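Local coordinates for protein glucokinase (PDB 2QM1) that probably phosphorylates glucose at the expense of ATP, as a metal-binding member of the ROK family of sugar kinases, at residues K128-N133 with L303-N308; L252-L257 with K285-F290; L257-N262 with F290-V295; D264-G269 with N297-K302. All coordinates share one frame; numbering follows the deposited sequence.

Interaction 1: K128-N133 with L303-N308; sequences KGAGEN and LAELGN
Lys128 ends helix 117-128, and its backbone carbonyl meets the second segment first: Leu306 CD2 lies 3.6 Å from Lys128 O, while Leu306 CD1 packs near the Lys128 CB methylene. The lysine chain bends at chi2 (-74°), which carries its amino end away from the contact. Gly129, the first residue to leave the helix, lies against the leucine branch point, with Leu306 CG 4.0 Å from Gly129 CA, which carries no side chain. A type I turn then runs from Gly129 to Glu132. At its second position Ala130 presses its methyl against the backbone, with Ala130 CB 3.1 Å from Leu303 O. Glu305 lays its carboxylate against the Gly129-Ala130 peptide, Glu305 OE1 being 3.5 Å from Gly129 C and Glu305 OE2 3.5 Å from Ala130 CA. No hydrogen bond joins the two segments directly. Glu125 of the helix supplies the polar link instead, its OE1 accepting from the backbone N of both Ala130 and Glu305 and its OE2 from that of Leu306. The arrangement is a junction of two connecting loops, one leaving helix 117-128 and the other leading from strand 300-303 to helix 310-318, within the actin-like ATPase fold of ROK kinases.

Interaction 2: L252-L257 with K285-F290; sequences LATGNL and KYFQEF
Close helix-helix packing through a glycine joins helix 237-261 to the last turn of helix 277-289, two helices beside the sheet that contains strands 265-269 and 300-303. The evidence is the spacing of the backbones: Gly255 CA and Phe287 CA are only 4.6 Å apart. Two phenyl rings straddle this point. Phe287 holds CG anti to its backbone N (chi1 179°), which swings the ring back toward the partner helix. Its CD1 comes 3.4 Å from Gly255 CA, and its edge meets the peptide before it, with Phe287 CE1 3.3 Å from Thr254 O near the ring plane. The Thr254 and Phe287 side chains cross at about a right angle; Thr254 OG1 is turned to its own helix, where it hydrogen-bonds Leu250 O. Phe290, the first residue to leave helical phi/psi after helix 277-289, sets CG anti to its carbonyl carbon, beside the backbone N (chi1 -68°), and presents a face to Leu252. Leu252 CD1 stands 4.1 Å from the Phe290 ring centroid and only 8° off the normal, a CH-pi contact over the centre, while Glu289 CG covers the opposite face nearer the rim. Phe248 adds an edge-to-face ring contact to Phe290, and Thr171 of the second subunit packs on both Leu252 and Phe290. On its other side Phe287 reaches Thr299, which leads into strand 300-303, so the contact lies between that strand region and the dimer partner.

Interaction 3: L257-N262 with F290-V295; sequences LGNTLN and FTFPQV
The amide of Asn259 and the ring of Phe292 are nearly parallel, their planes 16° apart, and the two side chains run antiparallel alongside one another. Val295 CG2 rests on one face of the Phe292 ring, 3.5 Å above its plane and offset toward the rim, and Gln294 OE1 lies at the ring edge. Asn259 OD1 approaches the same ring obliquely, 3.3 Å from Phe292 CD1. The element being held is the link between helices 277-289 and 293-296, which is fastened to the end of helix 237-261 by one asparagine amide bridging two backbone groups. Asn259 uses both ends of its amide: ND2 donates to Phe290 O in a nearly straight bond (172°), with the acceptor 5° out of the amide plane, and OD1 accepts from Phe292 N on a lone pair. The pair of bonds fixes the amide's rotation and satisfies buried polar atoms just where the chain leaves one helix and starts the next, Phe292 being the N-cap residue. Thr291, between the two bonded residues, gives its own OG1 to Phe287 O. Beside the amide, Val295 packs its two methyls on the Gly258 carbonyl, with Val295 CG1 3.6 Å from Gly258 C and Val295 CG2 3.5 Å from Gly258 O. His169 of the second subunit packs on Asn259, and Glu166 of that subunit on Phe292, at the dimer interface, where Thr260 and Asn262 also hydrogen-bond it through their backbones. Centrally, Asn259 ND2 stands 2.8 Å from Phe290 O, while Asn259 OD1 is 3.1 Å from Phe292 N.

Interaction 4: D264-G269 with N297-K302; sequences DSVVIG and NSTKIK
Lys302, Asp264 and Val266 bury the most surface in this pairing of two parallel strands, whose axes run 4.8 Å apart at 17°; Asp264 sits just before strand 265-269. Lys302 extends outward from the sheet and slants over Ser265, with Lys302 CD 3.8 Å from Ser265 CB. A water accepts from Lys302 NZ and donates to Asp264 OD1, 2.8 Å away. Ala130 O is a second partner of Lys302 NZ. The other carboxylate oxygen of Asp264 turns to Lys300, whose side chain runs alongside and is bent at chi3 (-87°); the resulting salt bridge is long, 3.9 Å from Asp264 OD2 to Lys300 NZ. Asp264 O also accepts from Lys300 N, opening the backbone pairing. Val266 continues it, donating from N to Lys300 O and accepting from Lys302 N at Val266 O (2.9 Å, 171°), before Ile268 N binds Lys302 O. On the face that carries Val266 and Ile301, Val266 CB meets Ile301 CD1 at 3.7 Å, side by side; the Ile268 side chain crosses that of Ile301 obliquely, Ile268 CD1 nearest Ile301 CG2. Strand 265-269 bonds on its far side to strand 137-142, and helix 277-289 packs on the Ile301 face, completing a right-handed beta-alpha-beta crossover.

Interactions 2, 3 and 4 are buried, whereas interaction 1 is only partly so and joins loops. Interactions 2 and 3 both use helix 237-261 and share Leu257 and Phe290, but the first is aromatic packing without hydrogen bonds and the second turns on a side-chain amide. Interaction 4 relies on backbone pairing, with its lysines on one face. Interactions 2 and 4 pack against each other, Phe287 CD1 lying 3.7 Å from Ile301 CD1. Interaction 1 is about 21 Å, centre to centre, from interactions 2 and 3. Its 303-308 side prolongs the pairing of interaction 4: Ala304 N probably hydrogen-bonds Ile268 O at 2.8 Å. Interactions 2, 3 and 4 touch the second subunit; interaction 1 does not.

Interaction 1: K128-N133 with L303-N308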
loop_
_atom_site.group_PDB
_atom_site.type_symbol
_atom_site.label_atom_id
_atom_site.label_comp_id
_atom_site.label_asym_id
_atom_site.label_seq_id
_atom_site.Cartn_x
_atom_site.Cartn_y
_atom_site.Cartn_z
ATOM N N LYS B 128 10.208 -12.251 -14.352
ATOM C CA LYS B 128 10.150 -12.912 -15.664
ATOM C C LYS B 128 8.843 -12.692 -16.402
ATOM O O LYS B 128 8.705 -13.051 -17.585
ATOM C CB LYS B 128 10.422 -14.414 -15.492
ATOM C CG LYS B 128 11.854 -14.672 -15.060
ATOM C CD LYS B 128 12.811 -14.444 -16.245
ATOM C CE LYS B 128 14.270 -14.487 -15.789
ATOM N NZ LYS B 128 15.175 -14.150 -16.935
ATOM N N GLY B 129 7.872 -12.090 -15.718
ATOM C CA GLY B 129 6.572 -11.881 -16.361
ATOM C C GLY B 129 6.202 -10.430 -16.595
ATOM O O GLY B 129 7.087 -9.601 -16.913
ATOM N N ALA B 130 4.892 -10.154 -16.438
ATOM C CA ALA B 130 4.255 -8.860 -16.741
ATOM C C ALA B 130 4.769 -7.652 -15.938
ATOM O O ALA B 130 4.632 -6.512 -16.383
ATOM C CB ALA B 130 2.655 -8.975 -16.589
ATOM N N GLY B 131 5.403 -7.911 -14.787
ATOM C CA GLY B 131 5.945 -6.839 -13.930
ATOM C C GLY B 131 7.157 -6.072 -14.478
ATOM O O GLY B 131 7.400 -4.933 -14.076
ATOM N N GLU B 132 7.926 -6.715 -15.371
ATOM C CA GLU B 132 9.032 -6.098 -16.146
ATOM C C GLU B 132 10.163 -5.525 -15.300
ATOM O O GLU B 132 10.829 -4.523 -15.652
ATOM C CB GLU B 132 8.503 -5.043 -17.118
ATOM C CG GLU B 132 7.687 -5.666 -18.229
ATOM C CD GLU B 132 7.533 -4.764 -19.441
ATOM O OE1 GLU B 132 7.418 -5.328 -20.550
ATOM O OE2 GLU B 132 7.514 -3.505 -19.284
ATOM N N ASN B 133 10.368 -6.176 -14.173
ATOM C CA ASN B 133 11.344 -5.748 -13.170
ATOM C C ASN B 133 11.168 -4.329 -12.638
ATOM O O ASN B 133 12.089 -3.759 -12.155
ATOM C CB ASN B 133 12.741 -5.971 -13.719
ATOM C CG ASN B 133 13.108 -7.459 -13.711
ATOM O OD1 ASN B 133 13.039 -8.146 -14.758
ATOM N ND2 ASN B 133 13.403 -7.980 -12.521
ATOM N N LEU B 303 -2.275 -8.520 -17.527
ATOM C CA LEU B 303 -2.470 -9.943 -17.254
ATOM C C LEU B 303 -1.143 -10.622 -16.895
ATOM O O LEU B 303 -0.074 -10.199 -17.368
ATOM C CB LEU B 303 -3.033 -10.628 -18.466
ATOM C CG LEU B 303 -4.452 -10.323 -18.897
ATOM C CD1 LEU B 303 -4.583 -10.855 -20.327
ATOM C CD2 LEU B 303 -5.451 -10.984 -17.944
ATOM N N ALA B 304 -1.188 -11.648 -16.046
ATOM C CA ALA B 304 0.052 -12.379 -15.684
ATOM C C ALA B 304 0.566 -13.069 -16.946
ATOM O O ALA B 304 -0.251 -13.529 -17.758
ATOM C CB ALA B 304 -0.250 -13.428 -14.659
ATOM N N GLU B 305 1.890 -13.178 -17.107
ATOM C CA GLU B 305 2.415 -13.903 -18.282
ATOM C C GLU B 305 2.902 -15.344 -18.017
ATOM O O GLU B 305 2.990 -16.135 -18.940
ATOM C CB GLU B 305 3.471 -13.058 -19.018
ATOM C CG GLU B 305 2.912 -11.706 -19.556
ATOM C CD GLU B 305 3.974 -10.636 -19.859
ATOM O OE1 GLU B 305 5.180 -10.963 -19.854
ATOM O OE2 GLU B 305 3.588 -9.451 -20.134
ATOM N N LEU B 306 3.133 -15.699 -16.757
ATOM C CA LEU B 306 3.797 -16.962 -16.421
ATOM C C LEU B 306 2.921 -18.113 -16.043
ATOM O O LEU B 306 3.443 -19.217 -15.848
ATOM C CB LEU B 306 4.828 -16.786 -15.314
ATOM C CG LEU B 306 5.855 -15.688 -15.496
ATOM C CD1 LEU B 306 6.688 -15.514 -14.253
ATOM C CD2 LEU B 306 6.712 -15.972 -16.714
ATOM N N GLY B 307 1.615 -17.873 -15.919
ATOM C CA GLY B 307 0.681 -18.914 -15.485
ATOM C C GLY B 307 1.127 -19.457 -14.149
ATOM O O GLY B 307 1.649 -18.694 -13.292
ATOM N N ASN B 308 0.990 -20.770 -13.964
ATOM C CA ASN B 308 1.221 -21.323 -12.648
ATOM C C ASN B 308 2.698 -21.536 -12.316
ATOM O O ASN B 308 3.003 -21.983 -11.194
ATOM C CB ASN B 308 0.375 -22.567 -12.378
ATOM C CG ASN B 308 0.746 -23.767 -13.268
ATOM O OD1 ASN B 308 0.161 -24.833 -13.143
ATOM N ND2 ASN B 308 1.667 -23.586 -14.170
#

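Interaction 2: L252-L257 with K285-F290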
loop_
_atom_site.group_PDB
_atom_site.type_symbol
_atom_site.label_atom_id
_atom_site.label_comp_id
_atom_site.label_asym_id
_atom_site.label_seq_id
_atom_site.Cartn_x
_atom_site.Cartn_y
_atom_site.Cartn_z
ATOM N N LEU B 252 -12.619 -1.214 -8.202
ATOM C CA LEU B 252 -12.573 -0.403 -6.997
ATOM C C LEU B 252 -11.356 -0.750 -6.168
ATOM O O LEU B 252 -10.664 0.125 -5.692
ATOM C CB LEU B 252 -13.820 -0.612 -6.146
ATOM C CG LEU B 252 -14.000 0.131 -4.821
ATOM C CD1 LEU B 252 -13.983 1.635 -4.950
ATOM C CD2 LEU B 252 -15.378 -0.355 -4.293
ATOM N N ALA B 253 -11.126 -2.039 -5.991
ATOM C CA ALA B 253 -10.082 -2.489 -5.104
ATOM C C ALA B 253 -8.744 -2.202 -5.753
ATOM O O ALA B 253 -7.902 -1.665 -5.105
ATOM C CB ALA B 253 -10.261 -3.981 -4.787
ATOM N N THR B 254 -8.568 -2.505 -7.045
ATOM C CA THR B 254 -7.283 -2.248 -7.710
ATOM C C THR B 254 -7.100 -0.743 -7.863
ATOM O O THR B 254 -6.015 -0.250 -7.800
ATOM C CB THR B 254 -7.136 -2.927 -9.077
ATOM O OG1 THR B 254 -8.257 -2.586 -9.903
ATOM C CG2 THR B 254 -7.093 -4.455 -8.900
ATOM N N GLY B 255 -8.188 -0.033 -8.049
ATOM C CA GLY B 255 -8.116 1.414 -8.186
ATOM C C GLY B 255 -7.555 2.058 -6.921
ATOM O O GLY B 255 -6.718 2.978 -6.993
ATOM N N ASN B 256 -8.039 1.599 -5.770
ATOM C CA ASN B 256 -7.659 2.232 -4.524
ATOM C C ASN B 256 -6.241 1.848 -4.195
ATOM O O ASN B 256 -5.532 2.614 -3.534
ATOM C CB ASN B 256 -8.652 1.882 -3.387
ATOM C CG ASN B 256 -9.854 2.840 -3.330
ATOM O OD1 ASN B 256 -10.908 2.517 -2.762
ATOM N ND2 ASN B 256 -9.705 4.001 -3.923
ATOM N N LEU B 257 -5.822 0.649 -4.635
ATOM C CA LEU B 257 -4.397 0.310 -4.634
ATOM C C LEU B 257 -3.578 1.247 -5.542
ATOM O O LEU B 257 -2.449 1.655 -5.199
ATOM C CB LEU B 257 -4.205 -1.141 -5.083
ATOM C CG LEU B 257 -4.656 -2.237 -4.095
ATOM C CD1 LEU B 257 -4.577 -3.578 -4.796
ATOM C CD2 LEU B 257 -3.753 -2.279 -2.948
ATOM N N LYS B 285 -11.304 -0.760 -17.170
ATOM C CA LYS B 285 -12.389 0.217 -17.310
ATOM C C LYS B 285 -12.903 0.809 -15.960
ATOM O O LYS B 285 -13.103 2.012 -15.827
ATOM C CB LYS B 285 -13.536 -0.391 -18.093
ATOM C CG LYS B 285 -14.773 0.512 -18.027
ATOM C CD LYS B 285 -16.108 -0.110 -18.418
ATOM C CE LYS B 285 -17.107 1.046 -18.447
ATOM N NZ LYS B 285 -18.463 0.777 -19.027
ATOM N N TYR B 286 -13.109 -0.040 -14.967
ATOM C CA TYR B 286 -13.499 0.435 -13.656
ATOM C C TYR B 286 -12.345 1.026 -12.833
ATOM O O TYR B 286 -12.540 1.973 -12.106
ATOM C CB TYR B 286 -14.258 -0.656 -12.889
ATOM C CG TYR B 286 -15.662 -0.913 -13.439
ATOM C CD1 TYR B 286 -16.663 0.011 -13.232
ATOM C CD2 TYR B 286 -15.969 -2.075 -14.148
ATOM C CE1 TYR B 286 -17.954 -0.185 -13.706
ATOM C CE2 TYR B 286 -17.275 -2.295 -14.641
ATOM C CZ TYR B 286 -18.258 -1.329 -14.397
ATOM O OH TYR B 286 -19.560 -1.455 -14.858
ATOM N N PHE B 287 -11.167 0.422 -12.919
ATOM C CA PHE B 287 -9.938 1.039 -12.410
ATOM C C PHE B 287 -9.826 2.522 -12.842
ATOM O O PHE B 287 -9.492 3.367 -12.050
ATOM C CB PHE B 287 -8.714 0.294 -12.951
ATOM C CG PHE B 287 -7.411 0.888 -12.498
ATOM C CD1 PHE B 287 -6.876 0.547 -11.243
ATOM C CD2 PHE B 287 -6.709 1.760 -13.318
ATOM C CE1 PHE B 287 -5.643 1.071 -10.809
ATOM C CE2 PHE B 287 -5.469 2.316 -12.876
ATOM C CZ PHE B 287 -4.959 1.972 -11.626
ATOM N N GLN B 288 -10.039 2.784 -14.134
ATOM C CA GLN B 288 -10.054 4.134 -14.681
ATOM C C GLN B 288 -11.101 5.054 -13.987
ATOM O O GLN B 288 -10.777 6.232 -13.689
ATOM C CB GLN B 288 -10.244 4.097 -16.204
ATOM C CG GLN B 288 -9.043 3.560 -17.022
ATOM C CD GLN B 288 -7.801 4.473 -16.932
ATOM O OE1 GLN B 288 -6.690 4.014 -16.666
ATOM N NE2 GLN B 288 -8.015 5.767 -17.073
ATOM N N GLU B 289 -12.335 4.562 -13.755
ATOM C CA GLU B 289 -13.362 5.355 -13.020
ATOM C C GLU B 289 -12.836 5.752 -11.645
ATOM O O GLU B 289 -12.992 6.886 -11.201
ATOM C CB GLU B 289 -14.721 4.618 -12.821
ATOM C CG GLU B 289 -15.812 5.535 -12.188
ATOM C CD GLU B 289 -16.960 4.826 -11.438
ATOM O OE1 GLU B 289 -18.135 5.008 -11.772
ATOM O OE2 GLU B 289 -16.726 4.120 -10.475
ATOM N N PHE B 290 -12.222 4.803 -10.966
ATOM C CA PHE B 290 -11.948 4.968 -9.548
ATOM C C PHE B 290 -10.586 5.599 -9.197
ATOM O O PHE B 290 -10.224 5.704 -8.027
ATOM C CB PHE B 290 -12.174 3.622 -8.827
ATOM C CG PHE B 290 -13.608 3.192 -8.801
ATOM C CD1 PHE B 290 -14.610 4.070 -8.391
ATOM C CD2 PHE B 290 -13.965 1.925 -9.183
ATOM C CE1 PHE B 290 -15.955 3.677 -8.396
ATOM C CE2 PHE B 290 -15.327 1.515 -9.183
ATOM C CZ PHE B 290 -16.303 2.386 -8.786
#

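Interaction 3: L257-N262 with F290-V295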
loop_
_atom_site.group_PDB
_atom_site.type_symbol
_atom_site.label_atom_id
_atom_site.label_comp_id
_atom_site.label_asym_id
_atom_site.label_seq_id
_atom_site.Cartn_x
_atom_site.Cartn_y
_atom_site.Cartn_z
ATOM N N LEU B 257 -5.822 0.649 -4.635
ATOM C CA LEU B 257 -4.397 0.310 -4.634
ATOM C C LEU B 257 -3.578 1.247 -5.542
ATOM O O LEU B 257 -2.449 1.655 -5.199
ATOM C CB LEU B 257 -4.205 -1.141 -5.083
ATOM C CG LEU B 257 -4.656 -2.237 -4.095
ATOM C CD1 LEU B 257 -4.577 -3.578 -4.796
ATOM C CD2 LEU B 257 -3.753 -2.279 -2.948
ATOM N N GLY B 258 -4.114 1.588 -6.714
ATOM C CA GLY B 258 -3.417 2.539 -7.533
ATOM C C GLY B 258 -3.332 3.919 -6.889
ATOM O O GLY B 258 -2.244 4.564 -6.879
ATOM N N ASN B 259 -4.457 4.383 -6.344
ATOM C CA ASN B 259 -4.509 5.671 -5.653
ATOM C C ASN B 259 -3.535 5.790 -4.469
ATOM O O ASN B 259 -3.045 6.858 -4.170
ATOM C CB ASN B 259 -5.910 5.939 -5.149
ATOM C CG ASN B 259 -6.926 6.170 -6.280
ATOM O OD1 ASN B 259 -6.601 6.733 -7.337
ATOM N ND2 ASN B 259 -8.153 5.694 -6.073
ATOM N N THR B 260 -3.286 4.702 -3.784
ATOM C CA THR B 260 -2.446 4.700 -2.569
ATOM C C THR B 260 -0.979 4.408 -2.897
ATOM O O THR B 260 -0.089 4.927 -2.215
ATOM C CB THR B 260 -2.880 3.553 -1.658
ATOM O OG1 THR B 260 -4.215 3.792 -1.242
ATOM C CG2 THR B 260 -1.957 3.426 -0.411
ATOM N N LEU B 261 -0.747 3.528 -3.874
ATOM C CA LEU B 261 0.591 2.964 -4.141
ATOM C C LEU B 261 1.179 3.359 -5.511
ATOM O O LEU B 261 2.390 3.298 -5.712
ATOM C CB LEU B 261 0.546 1.444 -4.039
ATOM C CG LEU B 261 0.360 0.891 -2.609
ATOM C CD1 LEU B 261 -0.076 -0.584 -2.527
ATOM C CD2 LEU B 261 1.643 1.143 -1.850
ATOM N N ASN B 262 0.308 3.722 -6.453
ATOM C CA ASN B 262 0.746 4.147 -7.771
ATOM C C ASN B 262 1.774 3.206 -8.438
ATOM O O ASN B 262 2.787 3.663 -8.921
ATOM C CB ASN B 262 1.359 5.558 -7.709
ATOM C CG ASN B 262 1.579 6.151 -9.109
ATOM O OD1 ASN B 262 0.900 5.768 -10.096
ATOM N ND2 ASN B 262 2.497 7.061 -9.204
ATOM N N PHE B 290 -12.222 4.803 -10.966
ATOM C CA PHE B 290 -11.948 4.968 -9.548
ATOM C C PHE B 290 -10.586 5.599 -9.197
ATOM O O PHE B 290 -10.224 5.704 -8.027
ATOM C CB PHE B 290 -12.174 3.622 -8.827
ATOM C CG PHE B 290 -13.608 3.192 -8.801
ATOM C CD1 PHE B 290 -14.610 4.070 -8.391
ATOM C CD2 PHE B 290 -13.965 1.925 -9.183
ATOM C CE1 PHE B 290 -15.955 3.677 -8.396
ATOM C CE2 PHE B 290 -15.327 1.515 -9.183
ATOM C CZ PHE B 290 -16.303 2.386 -8.786
ATOM N N THR B 291 -9.839 6.053 -10.189
ATOM C CA THR B 291 -8.473 6.560 -9.924
ATOM C C THR B 291 -8.341 8.049 -10.266
ATOM O O THR B 291 -9.023 8.553 -11.164
ATOM C CB THR B 291 -7.351 5.693 -10.629
ATOM O OG1 THR B 291 -7.672 5.467 -12.028
ATOM C CG2 THR B 291 -7.187 4.324 -9.908
ATOM N N PHE B 292 -7.492 8.751 -9.514
ATOM C CA PHE B 292 -7.255 10.152 -9.823
ATOM C C PHE B 292 -6.356 10.310 -11.061
ATOM O O PHE B 292 -5.680 9.381 -11.442
ATOM C CB PHE B 292 -6.879 11.005 -8.575
ATOM C CG PHE B 292 -5.563 10.675 -7.950
ATOM C CD1 PHE B 292 -5.493 9.817 -6.857
ATOM C CD2 PHE B 292 -4.411 11.282 -8.383
ATOM C CE1 PHE B 292 -4.264 9.531 -6.250
ATOM C CE2 PHE B 292 -3.183 11.004 -7.795
ATOM C CZ PHE B 292 -3.107 10.129 -6.738
ATOM N N PRO B 293 -6.462 11.439 -11.772
ATOM C CA PRO B 293 -5.752 11.557 -13.060
ATOM C C PRO B 293 -4.273 11.114 -13.134
ATOM O O PRO B 293 -3.893 10.421 -14.058
ATOM C CB PRO B 293 -5.857 13.037 -13.354
ATOM C CG PRO B 293 -7.249 13.400 -12.792
ATOM C CD PRO B 293 -7.212 12.675 -11.458
ATOM N N GLN B 294 -3.457 11.529 -12.179
ATOM C CA GLN B 294 -2.057 11.188 -12.228
ATOM C C GLN B 294 -1.858 9.645 -12.165
ATOM O O GLN B 294 -0.918 9.097 -12.748
ATOM C CB GLN B 294 -1.311 11.966 -11.139
ATOM C CG GLN B 294 -1.319 13.509 -11.338
ATOM C CD GLN B 294 -2.465 14.288 -10.627
ATOM O OE1 GLN B 294 -3.605 13.817 -10.484
ATOM N NE2 GLN B 294 -2.143 15.520 -10.210
ATOM N N VAL B 295 -2.769 8.941 -11.485
ATOM C CA VAL B 295 -2.698 7.491 -11.394
ATOM C C VAL B 295 -3.268 6.833 -12.654
ATOM O O VAL B 295 -2.731 5.850 -13.154
ATOM C CB VAL B 295 -3.374 6.948 -10.093
ATOM C CG1 VAL B 295 -3.535 5.396 -10.166
ATOM C CG2 VAL B 295 -2.577 7.435 -8.819
#

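Interaction 4: D264-G269 with N297-K302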
loop_
_atom_site.group_PDB
_atom_site.type_symbol
_atom_site.label_atom_id
_atom_site.label_comp_id
_atom_site.label_asym_id
_atom_site.label_seq_id
_atom_site.Cartn_x
_atom_site.Cartn_y
_atom_site.Cartn_z
ATOM N N ASP B 264 3.788 0.654 -11.093
ATOM C CA ASP B 264 3.898 0.772 -12.562
ATOM C C ASP B 264 2.781 -0.075 -13.183
ATOM O O ASP B 264 2.147 0.298 -14.182
ATOM C CB ASP B 264 5.256 0.336 -13.061
ATOM C CG ASP B 264 5.331 0.299 -14.587
ATOM O OD1 ASP B 264 5.638 -0.785 -15.130
ATOM O OD2 ASP B 264 5.067 1.339 -15.232
ATOM N N SER B 265 2.517 -1.205 -12.540
ATOM C CA SER B 265 1.410 -2.050 -12.961
ATOM C C SER B 265 0.768 -2.854 -11.808
ATOM O O SER B 265 1.406 -3.129 -10.790
ATOM C CB SER B 265 1.877 -3.008 -14.076
ATOM O OG SER B 265 2.738 -4.012 -13.578
ATOM N N VAL B 266 -0.505 -3.152 -12.005
ATOM C CA VAL B 266 -1.258 -4.205 -11.286
ATOM C C VAL B 266 -1.383 -5.400 -12.234
ATOM O O VAL B 266 -1.958 -5.294 -13.324
ATOM C CB VAL B 266 -2.635 -3.655 -10.843
ATOM C CG1 VAL B 266 -3.560 -4.734 -10.187
ATOM C CG2 VAL B 266 -2.412 -2.433 -9.889
ATOM N N VAL B 267 -0.791 -6.521 -11.841
ATOM C CA VAL B 267 -0.817 -7.751 -12.657
ATOM C C VAL B 267 -1.876 -8.719 -12.122
ATOM O O VAL B 267 -1.831 -9.087 -10.953
ATOM C CB VAL B 267 0.579 -8.434 -12.681
ATOM C CG1 VAL B 267 0.564 -9.713 -13.552
ATOM C CG2 VAL B 267 1.645 -7.428 -13.163
ATOM N N ILE B 268 -2.830 -9.109 -12.973
ATOM C CA ILE B 268 -3.852 -10.079 -12.599
ATOM C C ILE B 268 -3.505 -11.516 -13.036
ATOM O O ILE B 268 -3.329 -11.803 -14.215
ATOM C CB ILE B 268 -5.244 -9.705 -13.159
ATOM C CG1 ILE B 268 -5.660 -8.256 -12.820
ATOM C CG2 ILE B 268 -6.315 -10.697 -12.661
ATOM C CD1 ILE B 268 -6.552 -7.654 -13.940
ATOM N N GLY B 269 -3.436 -12.438 -12.077
ATOM C CA GLY B 269 -3.033 -13.810 -12.384
ATOM C C GLY B 269 -4.034 -14.782 -11.773
ATOM O O GLY B 269 -5.043 -14.360 -11.235
ATOM N N ASN B 297 -3.164 7.869 -15.630
ATOM C CA ASN B 297 -2.340 8.093 -16.798
ATOM C C ASN B 297 -1.006 7.437 -16.594
ATOM O O ASN B 297 -0.087 7.627 -17.406
ATOM C CB ASN B 297 -2.158 9.581 -17.015
ATOM C CG ASN B 297 -3.488 10.310 -17.340
ATOM O OD1 ASN B 297 -3.724 11.428 -16.911
ATOM N ND2 ASN B 297 -4.330 9.663 -18.076
ATOM N N SER B 298 -0.860 6.689 -15.503
ATOM C CA SER B 298 0.435 6.040 -15.265
ATOM C C SER B 298 0.369 4.524 -14.925
ATOM O O SER B 298 1.022 3.730 -15.593
ATOM C CB SER B 298 1.257 6.834 -14.240
ATOM O OG SER B 298 0.570 6.992 -13.000
ATOM N N THR B 299 -0.451 4.133 -13.940
ATOM C CA THR B 299 -0.564 2.728 -13.524
ATOM C C THR B 299 -1.318 1.886 -14.562
ATOM O O THR B 299 -2.388 2.281 -15.042
ATOM C CB THR B 299 -1.168 2.570 -12.112
ATOM O OG1 THR B 299 -0.315 3.225 -11.116
ATOM C CG2 THR B 299 -1.308 1.052 -11.762
ATOM N N LYS B 300 -0.697 0.767 -14.973
ATOM C CA LYS B 300 -1.289 -0.054 -16.047
ATOM C C LYS B 300 -1.904 -1.335 -15.517
ATOM O O LYS B 300 -1.348 -1.947 -14.593
ATOM C CB LYS B 300 -0.242 -0.380 -17.111
ATOM C CG LYS B 300 0.312 0.905 -17.785
ATOM C CD LYS B 300 1.451 0.598 -18.751
ATOM C CE LYS B 300 2.799 0.554 -18.022
ATOM N NZ LYS B 300 3.790 1.237 -18.912
ATOM N N ILE B 301 -3.044 -1.725 -16.087
ATOM C CA ILE B 301 -3.696 -3.006 -15.714
ATOM C C ILE B 301 -3.240 -4.122 -16.698
ATOM O O ILE B 301 -3.522 -4.068 -17.892
ATOM C CB ILE B 301 -5.243 -2.900 -15.642
ATOM C CG1 ILE B 301 -5.711 -1.834 -14.614
ATOM C CG2 ILE B 301 -5.877 -4.259 -15.294
ATOM C CD1 ILE B 301 -4.934 -1.883 -13.170
ATOM N N LYS B 302 -2.529 -5.112 -16.165
ATOM C CA LYS B 302 -1.895 -6.162 -16.968
ATOM C C LYS B 302 -2.415 -7.559 -16.593
ATOM O O LYS B 302 -2.968 -7.746 -15.494
ATOM C CB LYS B 302 -0.363 -6.092 -16.800
ATOM C CG LYS B 302 0.257 -4.736 -17.162
ATOM C CD LYS B 302 1.759 -4.935 -17.369
ATOM C CE LYS B 302 2.427 -3.626 -17.829
ATOM N NZ LYS B 302 3.944 -3.732 -17.775
HETATM O O HOH W 1 5.253 -1.606 -17.828
#